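PDB 6B12: Tni2, which probably acts as the immunity protein that neutralises the NAD(P)-degrading type VI secretion toxin Tne2 by binding it. Local coordinates for residues Ser3-Ile8 against Leu54-Val59. Sequence-based numbering, arbitrary orientation.
Sequences SDFERI and LLAIVV
The phenyl ring of F5 lies beneath the methyl CG2 of V58, which sits over one face in a CH-pi contact 3.5 Å from the ring centroid and 18° off the ring normal. The methyl is displaced toward the rim, so its closest approach is to F5 CG, at 3.4 Å from V58 CG2. F5 has CG anti to its backbone N (chi1 168°), which carries the ring toward strand 54-58. V58, with CG1 anti to its own N, leaves CG2 over the CG end of the ring while F5 CZ points on to A56. At that far end of the ring, F5 CZ lies 3.9 Å from A56 CB, and the A56 carbonyl O is at the ring edge, close to its plane, 3.6 Å from F5 CZ. The same oxygen is touched by R7 CD at 3.7 Å, after which the chain bends at chi3 and the guanidinium turns off to hydrogen-bond, through NH1, with a polar side chain of another protein's chain. Strands 5-8 and 54-58 run antiparallel at 168°, their axes 8.7 Å apart. They belong to separate sheets, F5 and R7 facing A56 and V58, and L65 of the neighbouring strand 64-70 also packs on F5. Dispersion and CH-pi contacts therefore join the sheets here, probably helped by weak attraction between the ring edge and the A56 carbonyl, while the charged end of R7 serves the interface with the partner protein.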
# COMPACT_ATOMS: atom_id res chain seq x y z
N SER C 3 0.17 5.62 -23.57
CA SER C 3 1.53 5.22 -23.88
C SER C 3 2.51 6.11 -23.12
O SER C 3 2.17 7.20 -22.69
CB SER C 3 1.83 5.34 -25.39
OG SER C 3 0.88 4.61 -26.17
N ASP C 4 3.76 5.64 -23.02
CA ASP C 4 4.86 6.46 -22.49
C ASP C 4 4.52 7.08 -21.13
O ASP C 4 4.72 8.27 -20.89
CB ASP C 4 5.24 7.54 -23.50
CG ASP C 4 5.59 6.97 -24.85
OD1 ASP C 4 6.35 5.99 -24.89
OD2 ASP C 4 5.06 7.49 -25.86
N PHE C 5 4.00 6.25 -20.24
CA PHE C 5 3.57 6.69 -18.92
C PHE C 5 4.78 6.83 -18.00
O PHE C 5 5.48 5.85 -17.73
CB PHE C 5 2.58 5.69 -18.36
CG PHE C 5 2.28 5.87 -16.90
CD1 PHE C 5 1.51 6.93 -16.48
CD2 PHE C 5 2.69 4.93 -15.97
CE1 PHE C 5 1.20 7.10 -15.11
CE2 PHE C 5 2.39 5.07 -14.61
CZ PHE C 5 1.63 6.16 -14.19
N GLU C 6 5.02 8.05 -17.52
CA GLU C 6 6.20 8.36 -16.73
C GLU C 6 5.78 9.08 -15.47
O GLU C 6 4.87 9.92 -15.49
CB GLU C 6 7.22 9.21 -17.54
CG GLU C 6 7.88 8.36 -18.58
CD GLU C 6 8.95 9.07 -19.44
OE1 GLU C 6 8.91 10.31 -19.58
OE2 GLU C 6 9.80 8.36 -19.98
N ARG C 7 6.42 8.75 -14.36
CA ARG C 7 6.18 9.41 -13.09
C ARG C 7 7.45 10.15 -12.70
O ARG C 7 8.53 9.58 -12.74
CB ARG C 7 5.80 8.39 -12.02
CG ARG C 7 4.37 7.90 -12.16
CD ARG C 7 4.23 6.58 -11.46
NE ARG C 7 4.88 5.52 -12.23
CZ ARG C 7 5.38 4.40 -11.71
NH1 ARG C 7 5.33 4.19 -10.40
NH2 ARG C 7 5.92 3.47 -12.50
N ILE C 8 7.32 11.43 -12.36
CA ILE C 8 8.48 12.28 -12.14
C ILE C 8 8.54 12.58 -10.65
O ILE C 8 7.60 13.13 -10.08
CB ILE C 8 8.44 13.56 -12.98
CG1 ILE C 8 8.43 13.23 -14.50
CG2 ILE C 8 9.70 14.38 -12.75
CD1 ILE C 8 7.05 13.16 -15.07
N LEU C 54 1.62 12.40 -5.43
CA LEU C 54 0.54 11.59 -5.96
C LEU C 54 1.05 10.19 -6.21
O LEU C 54 2.25 9.95 -6.32
CB LEU C 54 -0.03 12.20 -7.25
CG LEU C 54 0.94 12.30 -8.44
CD1 LEU C 54 0.86 11.09 -9.37
CD2 LEU C 54 0.68 13.58 -9.26
N LEU C 55 0.11 9.25 -6.30
CA LEU C 55 0.44 7.87 -6.64
C LEU C 55 -0.42 7.56 -7.85
O LEU C 55 -1.64 7.70 -7.79
CB LEU C 55 0.13 6.94 -5.46
CG LEU C 55 0.59 5.50 -5.46
CD1 LEU C 55 2.13 5.37 -5.54
CD2 LEU C 55 0.07 4.85 -4.18
N ALA C 56 0.22 7.16 -8.96
CA ALA C 56 -0.50 6.98 -10.22
C ALA C 56 -0.22 5.60 -10.79
O ALA C 56 0.93 5.15 -10.78
CB ALA C 56 -0.09 8.04 -11.27
N ILE C 57 -1.26 4.95 -11.31
CA ILE C 57 -1.11 3.71 -12.06
C ILE C 57 -1.90 3.83 -13.35
O ILE C 57 -2.86 4.60 -13.45
CB ILE C 57 -1.56 2.45 -11.28
CG1 ILE C 57 -3.02 2.59 -10.84
CG2 ILE C 57 -0.62 2.18 -10.09
CD1 ILE C 57 -3.70 1.27 -10.54
N VAL C 58 -1.48 3.10 -14.35
CA VAL C 58 -2.30 2.93 -15.55
C VAL C 58 -3.18 1.70 -15.33
O VAL C 58 -2.67 0.62 -15.04
CB VAL C 58 -1.43 2.78 -16.80
CG1 VAL C 58 -2.30 2.46 -18.01
CG2 VAL C 58 -0.60 4.08 -17.05
N VAL C 59 -4.49 1.89 -15.42
CA VAL C 59 -5.41 0.75 -15.30
C VAL C 59 -5.12 -0.22 -16.43
O VAL C 59 -4.73 0.22 -17.53
CB VAL C 59 -6.86 1.26 -15.33
CG1 VAL C 59 -7.88 0.13 -15.21
CG2 VAL C 59 -7.06 2.33 -14.21